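Local coordinates for alpha,alpha-trehalose-phosphate synthase (UDP-forming) (Burkholderia multivorans, PDB 5UOF), which belongs to glycosyltransferase family 20 and has the GT-B architecture of two alpha/beta domains facing each other across a cleft, at residues T93-P96 and V97-R101; Q195-A198 and D199-A202; L431-R434 and Q435-E439. All blocks are in the same frame, centred on the assembly; numbering follows the deposited sequence. Where two conformers were deposited one is given.

Contact 1 (T93-P96 and V97-R101); sequences TLWP and VFHYR. With EDO (1,2-ethanediol), chain H.
The imidazole of His99 lies over one face of the Trp95 indole, ND1 standing 3.4 Å above the plane and displaced toward the rim. This is an offset stack with the five-membered ring, the planes inclined at 28°, and Pro96 CD sits in plane at the indole edge. At the imidazole edge, in the ring plane, ND1 donates to Trp95 O at 2.8 Å. The same carbonyl accepts His99 N at 3.1 Å from the opposite face, so one oxygen holds backbone and ring of His99 and fixes the ring's rotation. Trp95 CG is anti to the backbone N (chi1 -172°), which carries the indole forward along the helix onto the face of the imidazole. In one of its two conformers Leu94 packs CD2 on Phe98 CE1, the side chains running side by side. A Schellman motif ends the helix: Tyr100, with positive phi, is its C-prime residue, Arg101 N reaches Pro96 O at 2.8 Å and Tyr100 N reaches Val97 O. At this end of helix 89-98, Phe98 and Tyr100 touch helix 170-173, Phe98 also meets Phe167, and Tyr100 OH bonds to Asp171 of the second subunit at the dimer contact.

Contact 2 (Q195-A198 and D199-A202); sequences QTDA and DRQA
Asp197 OD1, in one of the two conformers of this side chain, takes two nitrogens of Arg200 at once, NE at 2.8 Å and NH2 at 2.9 Å, in a side-on salt bridge at the first turn of helix 197-209, whose start is closed by a capping box between Thr196 and Asp199. Both donors come from the same face of the carboxylate, well above its plane, while OD1 itself lies close to the guanidinium plane at its edge; the two planes are 38° apart. The acid and the arginine run side by side and point the same way. Arg200 leaves the backbone with CG anti to N (chi1 177°) and bends at chi3, which turns the NE edge of the guanidinium back onto the acid. NH2 has a further partner in Gln201 OE1, met from above the amide plane, so NH2 is shared between Asp197, three residues back, and the adjacent Gln201.

In the capping box, each side chain answers the other's backbone. Thr196 OG1 accepts from Asp199 N at 3.3 Å, and Asp199 OD2 accepts from Thr196 N on its anti side at 3.2 Å. Amides of the first turn lack acceptors from a preceding turn, and the exchange supplies one at Asp199 N; a nearby helix N-terminus would also be expected to stabilise the negative charge of Asp199. The other oxygen, OD1, bonds to Phe167 N, joining the helix start to the loop before helix 170-173. Gln195, just ahead of the cap, bonds to His164 and Ile235. The regular helical ladder opens with Arg200 N, which meets Thr196 O at 3.1 Å in the carbonyl plane, with an N-H...O angle of 171°.

Contact 3 (L431-R434 and Q435-E439); sequences LAER and QARHE
Arg437 reaches back one turn toward Glu433, and its stem stays near that residue throughout. CB rests 3.6 Å from Glu433 O, CG comes to 3.4 Å from the same oxygen, and CD is about equally far from Glu433 O and Glu433 OE1. NE then donates to Glu433 OE1 at 2.9 Å, with an N-H...O angle of 162°, on the anti side of the carboxylate and close to the guanidinium plane; NH2 adds a weak bond to the same oxygen. The last nitrogen, NH1, bonds to Gly407 O. CG starts anti to the carbonyl carbon (chi1 -67°) and the chain is extended from there to NE, which lays it alongside the extended glutamate, pointing the same way.

This is an i to i+4 glutamate-arginine salt bridge on helix 431-447, where one turn brings the two side chains onto the same side; Arg437 N also donates to Glu433 O. OE1 has a second partner, so a single carboxylate oxygen draws in two arginines, Arg437 and Arg425 of helix 416-428.

Elsewhere on the turn Leu431 CD1 lies 3.8 Å from Gln435 CD, the aliphatic branch lying against the amide, whose NE2 is bonded to Pro387 O. Arg434 forms a salt bridge with Asp389.

Overall arrangement
Contacts 1, 2 and 3 follow one another along the chain, each built on one helix: the C-terminal end of 89-98 and the turn after it, the cap and first turn of 197-209, and the first turns of 431-447. Contacts 1 and 2 have centres about 16 Å apart without touching; Phe167 meets both, through its ring at one and its backbone N at the other. Helix 197-209 follows strand 191-194 of the mixed sheet. Contact 3 has its centre about 36 Å from contact 1 and about 29 Å from contact 2. Contacts 1 and 2 thus belong to the domain of the mixed sheet, both touching the second subunit, and contact 3 to the other domain of the GT-B fold.

Contact 1 (T93-P96 and V97-R101)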
ATOM      1  N   THR A  93       9.627   0.438 -10.845  1.00 13.03           N
ATOM      2  CA  THR A  93       8.175   0.403 -10.678  1.00 14.80           C
ATOM      3  C   THR A  93       7.710  -0.866  -9.980  1.00 13.08           C
ATOM      4  O   THR A  93       7.051  -0.785  -8.945  1.00 11.28           O
ATOM      5  CB  THR A  93       7.460   0.532 -12.041  1.00 19.72           C
ATOM      6  OG1 THR A  93       7.914   1.699 -12.725  1.00 18.75           O
ATOM      7  CG2 THR A  93       5.952   0.641 -11.847  1.00 20.54           C
ATOM      8  N   LEU A  94       8.030  -2.042 -10.525  1.00 13.64           N
ATOM      9  CA  LEU A  94       7.525  -3.294  -9.965  0.53 12.92           C
ATOM     10  C   LEU A  94       8.027  -3.511  -8.548  1.00 10.22           C
ATOM     11  O   LEU A  94       7.242  -3.683  -7.606  1.00 12.77           O
ATOM     12  CB  LEU A  94       7.953  -4.475 -10.837  0.53 13.73           C
ATOM     13  CG  LEU A  94       7.188  -4.700 -12.127  0.53 11.13           C
ATOM     14  CD1 LEU A  94       7.590  -6.028 -12.746  0.53 10.75           C
ATOM     15  CD2 LEU A  94       5.695  -4.647 -11.844  0.53 14.70           C
ATOM     16  N   TRP A  95       9.346  -3.516  -8.381  1.00 11.16           N
ATOM     17  CA  TRP A  95       9.911  -3.797  -7.061  1.00 12.35           C
ATOM     18  C   TRP A  95       9.352  -2.889  -5.974  1.00 12.36           C
ATOM     19  O   TRP A  95       8.884  -3.416  -4.951  1.00 12.15           O
ATOM     20  CB  TRP A  95      11.445  -3.732  -7.113  1.00 13.56           C
ATOM     21  CG  TRP A  95      12.069  -4.195  -5.827  1.00 16.10           C
ATOM     22  CD1 TRP A  95      12.497  -5.457  -5.534  1.00 17.98           C
ATOM     23  CD2 TRP A  95      12.306  -3.407  -4.658  1.00 16.72           C
ATOM     24  NE1 TRP A  95      12.994  -5.502  -4.250  1.00 17.86           N
ATOM     25  CE2 TRP A  95      12.885  -4.258  -3.691  1.00 16.80           C
ATOM     26  CE3 TRP A  95      12.083  -2.064  -4.333  1.00 15.74           C
ATOM     27  CZ2 TRP A  95      13.249  -3.807  -2.425  1.00 23.71           C
ATOM     28  CZ3 TRP A  95      12.443  -1.618  -3.072  1.00 23.80           C
ATOM     29  CH2 TRP A  95      13.025  -2.493  -2.135  1.00 22.31           C
ATOM     30  N   PRO A  96       9.342  -1.553  -6.104  1.00 12.82           N
ATOM     31  CA  PRO A  96       8.816  -0.763  -4.981  1.00 13.02           C
ATOM     32  C   PRO A  96       7.335  -0.994  -4.721  1.00 14.20           C
ATOM     33  O   PRO A  96       6.933  -1.063  -3.550  1.00 11.24           O
ATOM     34  CB  PRO A  96       9.121   0.690  -5.382  1.00 11.79           C
ATOM     35  CG  PRO A  96       9.314   0.654  -6.874  1.00 12.60           C
ATOM     36  CD  PRO A  96       9.954  -0.681  -7.128  1.00 11.36           C
ATOM     37  N   VAL A  97       6.504  -1.123  -5.761  1.00 11.36           N
ATOM     38  CA  VAL A  97       5.077  -1.314  -5.513  1.00 12.89           C
ATOM     39  C   VAL A  97       4.825  -2.663  -4.853  1.00 12.55           C
ATOM     40  O   VAL A  97       4.028  -2.769  -3.913  1.00 10.02           O
ATOM     41  CB  VAL A  97       4.261  -1.170  -6.810  1.00 13.32           C
ATOM     42  CG1 VAL A  97       2.808  -1.601  -6.545  1.00 10.72           C
ATOM     43  CG2 VAL A  97       4.306   0.280  -7.311  1.00 11.57           C
ATOM     44  N   PHE A  98       5.506  -3.717  -5.320  1.00  9.40           N
ATOM     45  CA  PHE A  98       5.296  -5.034  -4.726  1.00 11.42           C
ATOM     46  C   PHE A  98       5.808  -5.099  -3.291  1.00 14.25           C
ATOM     47  O   PHE A  98       5.385  -5.983  -2.536  1.00 11.33           O
ATOM     48  CB  PHE A  98       5.978  -6.126  -5.553  1.00  9.33           C
ATOM     49  CG  PHE A  98       5.245  -6.506  -6.825  1.00  9.25           C
ATOM     50  CD1 PHE A  98       4.557  -5.562  -7.582  1.00  9.73           C
ATOM     51  CD2 PHE A  98       5.289  -7.815  -7.282  1.00 11.93           C
ATOM     52  CE1 PHE A  98       3.920  -5.928  -8.778  1.00 12.12           C
ATOM     53  CE2 PHE A  98       4.647  -8.194  -8.452  1.00 13.97           C
ATOM     54  CZ  PHE A  98       3.965  -7.241  -9.212  1.00 12.76           C
ATOM     55  N   HIS A  99       6.714  -4.198  -2.895  1.00 10.99           N
ATOM     56  CA  HIS A  99       7.119  -4.102  -1.493  1.00 13.29           C
ATOM     57  C   HIS A  99       6.344  -3.023  -0.756  1.00 15.02           C
ATOM     58  O   HIS A  99       6.798  -2.536   0.293  1.00 15.63           O
ATOM     59  CB  HIS A  99       8.627  -3.885  -1.381  1.00 12.58           C
ATOM     60  CG  HIS A  99       9.422  -5.093  -1.772  1.00 13.21           C
ATOM     61  ND1 HIS A  99       9.690  -5.414  -3.087  1.00 13.09           N
ATOM     62  CD2 HIS A  99       9.957  -6.095  -1.026  1.00 15.17           C
ATOM     63  CE1 HIS A  99      10.370  -6.548  -3.134  1.00 17.59           C
ATOM     64  NE2 HIS A  99      10.549  -6.978  -1.895  1.00 16.25           N
ATOM     65  N   TYR A 100       5.175  -2.653  -1.283  1.00 13.22           N
ATOM     66  CA  TYR A 100       4.241  -1.751  -0.607  1.00 20.28           C
ATOM     67  C   TYR A 100       4.833  -0.355  -0.426  1.00 26.51           C
ATOM     68  O   TYR A 100       4.511   0.365   0.524  1.00 23.16           O
ATOM     69  CB  TYR A 100       3.771  -2.344   0.728  1.00 18.24           C
ATOM     70  CG  TYR A 100       2.737  -3.429   0.525  1.00 15.96           C
ATOM     71  CD1 TYR A 100       3.106  -4.697   0.110  1.00  9.65           C
ATOM     72  CD2 TYR A 100       1.386  -3.176   0.718  1.00 20.15           C
ATOM     73  CE1 TYR A 100       2.155  -5.689  -0.096  1.00 13.68           C
ATOM     74  CE2 TYR A 100       0.439  -4.151   0.511  1.00 18.54           C
ATOM     75  CZ  TYR A 100       0.821  -5.409   0.110  1.00 11.52           C
ATOM     76  OH  TYR A 100      -0.131  -6.381  -0.087  1.00 12.52           O
ATOM     77  N   ARG A 101       5.686   0.051  -1.366  1.00 22.99           N
ATOM     78  CA  ARG A 101       6.201   1.414  -1.394  1.00 20.93           C
ATOM     79  C   ARG A 101       5.790   2.118  -2.685  1.00 15.56           C
ATOM     80  O   ARG A 101       6.641   2.471  -3.506  1.00 22.59           O
ATOM     81  CB  ARG A 101       7.722   1.419  -1.221  1.00 21.52           C
ATOM     82  CG  ARG A 101       8.227   0.968   0.161  1.00 27.39           C
ATOM     83  CD  ARG A 101       7.779   1.913   1.286  1.00 29.54           C
ATOM     84  NE  ARG A 101       8.168   3.311   1.087  1.00 23.75           N
ATOM     85  CZ  ARG A 101       9.259   3.874   1.607  1.00 19.31           C
ATOM     86  NH1 ARG A 101      10.099   3.162   2.348  1.00 19.12           N
ATOM     87  NH2 ARG A 101       9.513   5.158   1.384  1.00 18.99           N
TER
HETATM   88  C1  EDO H 506       0.918   0.776   0.370  1.00 39.85           C
HETATM   89  O1  EDO H 506       0.575   1.805   1.299  1.00 39.74           O
HETATM   90  C2  EDO H 506       1.140   1.408  -0.998  1.00 40.18           C
HETATM   91  O2  EDO H 506       2.328   2.208  -0.969  1.00 33.87           O

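Contact 2 (Q195-A198 and D199-A202)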
ATOM      1  N   GLN A 195       5.329 -16.987  -2.593  1.00 13.05           N
ATOM      2  CA  GLN A 195       5.967 -17.344  -1.328  1.00 12.43           C
ATOM      3  C   GLN A 195       4.939 -17.779  -0.284  1.00 14.83           C
ATOM      4  O   GLN A 195       5.142 -18.784   0.411  1.00 14.97           O
ATOM      5  CB  GLN A 195       6.810 -16.176  -0.804  1.00 11.44           C
ATOM      6  CG  GLN A 195       8.077 -15.894  -1.656  1.00 13.47           C
ATOM      7  CD  GLN A 195       9.284 -16.766  -1.281  1.00 14.05           C
ATOM      8  OE1 GLN A 195       9.142 -17.856  -0.709  1.00 12.63           O
ATOM      9  NE2 GLN A 195      10.479 -16.270  -1.586  1.00 14.87           N
ATOM     10  N   THR A 196       3.845 -17.022  -0.125  1.00 12.10           N
ATOM     11  CA  THR A 196       2.935 -17.256   0.995  1.00 15.25           C
ATOM     12  C   THR A 196       1.494 -17.337   0.514  1.00 16.43           C
ATOM     13  O   THR A 196       1.168 -16.918  -0.596  1.00 14.20           O
ATOM     14  CB  THR A 196       3.031 -16.149   2.057  1.00 15.74           C
ATOM     15  OG1 THR A 196       2.534 -14.914   1.522  1.00 15.37           O
ATOM     16  CG2 THR A 196       4.476 -15.960   2.533  1.00 19.14           C
ATOM     17  N   ASP A 197       0.628 -17.877   1.384  1.00 13.33           N
ATOM     18  CA  ASP A 197      -0.797 -17.913   1.068  0.52 16.09           C
ATOM     19  C   ASP A 197      -1.343 -16.514   0.817  1.00 13.45           C
ATOM     20  O   ASP A 197      -2.220 -16.336  -0.032  1.00 15.13           O
ATOM     21  CB  ASP A 197      -1.578 -18.584   2.197  0.52 17.49           C
ATOM     22  CG  ASP A 197      -3.008 -18.905   1.800  0.52 23.34           C
ATOM     23  OD1 ASP A 197      -3.200 -19.726   0.876  0.52 28.87           O
ATOM     24  OD2 ASP A 197      -3.940 -18.338   2.406  0.52 28.81           O
ATOM     25  N   ALA A 198      -0.833 -15.515   1.538  1.00 12.52           N
ATOM     26  CA  ALA A 198      -1.308 -14.150   1.353  1.00 14.73           C
ATOM     27  C   ALA A 198      -0.997 -13.645  -0.048  1.00 12.96           C
ATOM     28  O   ALA A 198      -1.829 -12.972  -0.664  1.00 13.77           O
ATOM     29  CB  ALA A 198      -0.688 -13.233   2.406  1.00 15.53           C
ATOM     30  N   ASP A 199       0.205 -13.948  -0.561  1.00 11.09           N
ATOM     31  CA  ASP A 199       0.548 -13.577  -1.932  1.00 14.03           C
ATOM     32  C   ASP A 199      -0.377 -14.274  -2.922  1.00 13.18           C
ATOM     33  O   ASP A 199      -0.889 -13.656  -3.862  1.00 12.98           O
ATOM     34  CB  ASP A 199       2.009 -13.945  -2.231  1.00 12.77           C
ATOM     35  CG  ASP A 199       2.989 -13.257  -1.308  1.00 17.56           C
ATOM     36  OD1 ASP A 199       2.846 -12.034  -1.093  1.00 14.41           O
ATOM     37  OD2 ASP A 199       3.903 -13.945  -0.801  1.00 21.77           O
ATOM     38  N   ARG A 200      -0.581 -15.577  -2.731  1.00 12.69           N
ATOM     39  CA  ARG A 200      -1.496 -16.333  -3.580  1.00 11.53           C
ATOM     40  C   ARG A 200      -2.896 -15.732  -3.556  1.00 13.95           C
ATOM     41  O   ARG A 200      -3.545 -15.601  -4.604  1.00 18.01           O
ATOM     42  CB  ARG A 200      -1.526 -17.794  -3.118  1.00 12.45           C
ATOM     43  CG  ARG A 200      -2.497 -18.679  -3.881  1.00 16.91           C
ATOM     44  CD  ARG A 200      -2.938 -19.889  -3.062  1.00 21.70           C
ATOM     45  NE  ARG A 200      -3.626 -19.480  -1.839  1.00 28.70           N
ATOM     46  CZ  ARG A 200      -4.876 -19.021  -1.805  1.00 33.69           C
ATOM     47  NH1 ARG A 200      -5.579 -18.911  -2.926  1.00 36.35           N
ATOM     48  NH2 ARG A 200      -5.422 -18.663  -0.650  1.00 30.30           N
ATOM     49  N   GLN A 201      -3.375 -15.354  -2.366  1.00 13.54           N
ATOM     50  CA  GLN A 201      -4.719 -14.797  -2.257  1.00 13.06           C
ATOM     51  C   GLN A 201      -4.811 -13.418  -2.895  1.00 13.34           C
ATOM     52  O   GLN A 201      -5.856 -13.077  -3.456  1.00 12.19           O
ATOM     53  CB  GLN A 201      -5.152 -14.718  -0.793  1.00 15.40           C
ATOM     54  CG  GLN A 201      -6.623 -14.349  -0.629  1.00 15.78           C
ATOM     55  CD  GLN A 201      -7.561 -15.420  -1.172  1.00 22.67           C
ATOM     56  OE1 GLN A 201      -7.490 -16.581  -0.766  1.00 26.78           O
ATOM     57  NE2 GLN A 201      -8.451 -15.034  -2.081  1.00 20.83           N
ATOM     58  N   ALA A 202      -3.746 -12.610  -2.807  1.00 13.84           N
ATOM     59  CA  ALA A 202      -3.758 -11.299  -3.455  1.00 11.57           C
ATOM     60  C   ALA A 202      -3.948 -11.435  -4.959  1.00 12.15           C
ATOM     61  O   ALA A 202      -4.722 -10.686  -5.573  1.00 13.35           O
ATOM     62  CB  ALA A 202      -2.460 -10.547  -3.151  1.00 10.68           C
TER

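Contact 3 (L431-R434 and Q435-E439)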
ATOM      1  N   LEU A 431      16.004 -19.501  29.499  1.00 13.88           N
ATOM      2  CA  LEU A 431      16.417 -20.600  28.626  1.00 11.61           C
ATOM      3  C   LEU A 431      15.249 -21.492  28.218  1.00 13.19           C
ATOM      4  O   LEU A 431      15.139 -21.891  27.051  1.00 13.47           O
ATOM      5  CB  LEU A 431      17.479 -21.432  29.343  1.00 12.98           C
ATOM      6  CG  LEU A 431      17.918 -22.684  28.587  1.00 10.93           C
ATOM      7  CD1 LEU A 431      18.615 -22.301  27.261  1.00 15.64           C
ATOM      8  CD2 LEU A 431      18.813 -23.565  29.459  1.00 11.72           C
ATOM      9  N   ALA A 432      14.381 -21.846  29.178  1.00 13.49           N
ATOM     10  CA  ALA A 432      13.311 -22.786  28.864  1.00 13.94           C
ATOM     11  C   ALA A 432      12.409 -22.245  27.763  1.00 15.67           C
ATOM     12  O   ALA A 432      12.038 -22.979  26.840  1.00 12.84           O
ATOM     13  CB  ALA A 432      12.509 -23.116  30.126  1.00 15.94           C
ATOM     14  N   GLU A 433      12.045 -20.960  27.843  1.00 14.53           N
ATOM     15  CA  GLU A 433      11.233 -20.364  26.783  1.00 11.88           C
ATOM     16  C   GLU A 433      12.027 -20.227  25.482  1.00 12.86           C
ATOM     17  O   GLU A 433      11.496 -20.472  24.385  1.00 12.01           O
ATOM     18  CB  GLU A 433      10.687 -19.004  27.249  1.00 14.43           C
ATOM     19  CG  GLU A 433       9.723 -18.396  26.216  1.00 12.21           C
ATOM     20  CD  GLU A 433       9.233 -16.993  26.586  1.00 13.59           C
ATOM     21  OE1 GLU A 433       8.628 -16.338  25.706  1.00 14.49           O
ATOM     22  OE2 GLU A 433       9.443 -16.549  27.734  1.00 17.52           O
ATOM     23  N   ARG A 434      13.304 -19.851  25.573  1.00 10.74           N
ATOM     24  CA  ARG A 434      14.100 -19.755  24.355  1.00  9.33           C
ATOM     25  C   ARG A 434      14.141 -21.094  23.636  1.00 11.59           C
ATOM     26  O   ARG A 434      14.039 -21.154  22.404  1.00 11.24           O
ATOM     27  CB  ARG A 434      15.522 -19.286  24.669  1.00 12.75           C
ATOM     28  CG  ARG A 434      15.575 -17.830  25.124  1.00 11.40           C
ATOM     29  CD  ARG A 434      17.002 -17.305  25.190  1.00 10.90           C
ATOM     30  NE  ARG A 434      17.732 -17.753  26.384  1.00 12.24           N
ATOM     31  CZ  ARG A 434      18.773 -18.579  26.371  1.00 12.53           C
ATOM     32  NH1 ARG A 434      19.224 -19.102  25.226  1.00 13.34           N
ATOM     33  NH2 ARG A 434      19.373 -18.875  27.517  1.00 16.19           N
ATOM     34  N   GLN A 435      14.252 -22.184  24.399  1.00 12.34           N
ATOM     35  CA  GLN A 435      14.308 -23.507  23.782  1.00 12.59           C
ATOM     36  C   GLN A 435      12.958 -23.909  23.208  1.00 13.04           C
ATOM     37  O   GLN A 435      12.896 -24.521  22.138  1.00 13.55           O
ATOM     38  CB  GLN A 435      14.787 -24.542  24.801  1.00 11.39           C
ATOM     39  CG  GLN A 435      16.266 -24.419  25.118  1.00 13.26           C
ATOM     40  CD  GLN A 435      16.724 -25.399  26.180  1.00 12.89           C
ATOM     41  OE1 GLN A 435      16.062 -25.596  27.206  1.00 14.41           O
ATOM     42  NE2 GLN A 435      17.870 -26.012  25.942  1.00 13.62           N
ATOM     43  N   ALA A 436      11.866 -23.590  23.910  1.00 11.42           N
ATOM     44  CA  ALA A 436      10.547 -23.917  23.384  1.00 12.55           C
ATOM     45  C   ALA A 436      10.323 -23.214  22.054  1.00 11.12           C
ATOM     46  O   ALA A 436       9.895 -23.837  21.074  1.00 15.68           O
ATOM     47  CB  ALA A 436       9.460 -23.538  24.395  1.00 12.25           C
ATOM     48  N   ARG A 437      10.647 -21.918  21.993  1.00 11.50           N
ATOM     49  CA  ARG A 437      10.476 -21.167  20.748  1.00 12.17           C
ATOM     50  C   ARG A 437      11.412 -21.674  19.659  1.00 14.48           C
ATOM     51  O   ARG A 437      11.017 -21.789  18.487  1.00 13.24           O
ATOM     52  CB  ARG A 437      10.717 -19.681  21.001  1.00 11.46           C
ATOM     53  CG  ARG A 437       9.675 -19.041  21.900  1.00 11.81           C
ATOM     54  CD  ARG A 437      10.044 -17.616  22.230  1.00 10.76           C
ATOM     55  NE  ARG A 437       8.915 -16.964  22.892  1.00 13.01           N
ATOM     56  CZ  ARG A 437       7.890 -16.413  22.245  1.00 14.63           C
ATOM     57  NH1 ARG A 437       7.856 -16.398  20.912  1.00 12.72           N
ATOM     58  NH2 ARG A 437       6.896 -15.872  22.932  1.00 18.29           N
ATOM     59  N   HIS A 438      12.664 -21.951  20.020  1.00 12.07           N
ATOM     60  CA  HIS A 438      13.616 -22.442  19.036  1.00 12.93           C
ATOM     61  C   HIS A 438      13.158 -23.766  18.440  1.00 13.25           C
ATOM     62  O   HIS A 438      13.192 -23.951  17.216  1.00 14.04           O
ATOM     63  CB  HIS A 438      14.999 -22.603  19.666  1.00 11.72           C
ATOM     64  CG  HIS A 438      15.990 -23.216  18.732  1.00 11.73           C
ATOM     65  ND1 HIS A 438      16.493 -22.535  17.644  1.00 12.42           N
ATOM     66  CD2 HIS A 438      16.523 -24.460  18.680  1.00 16.00           C
ATOM     67  CE1 HIS A 438      17.319 -23.324  16.979  1.00 11.17           C
ATOM     68  NE2 HIS A 438      17.346 -24.502  17.578  1.00 12.67           N
ATOM     69  N   GLU A 439      12.725 -24.711  19.290  1.00 11.68           N
ATOM     70  CA  GLU A 439      12.344 -26.012  18.760  1.00 14.44           C
ATOM     71  C   GLU A 439      11.064 -25.913  17.950  1.00 15.26           C
ATOM     72  O   GLU A 439      10.887 -26.658  16.984  1.00 13.02           O
ATOM     73  CB  GLU A 439      12.192 -27.036  19.888  1.00 16.70           C
ATOM     74  CG  GLU A 439      13.494 -27.314  20.633  1.00 16.59           C
ATOM     75  CD  GLU A 439      14.528 -28.035  19.767  1.00 20.76           C
ATOM     76  OE1 GLU A 439      14.116 -28.781  18.851  1.00 19.44           O
ATOM     77  OE2 GLU A 439      15.747 -27.855  20.010  1.00 18.43           O
TER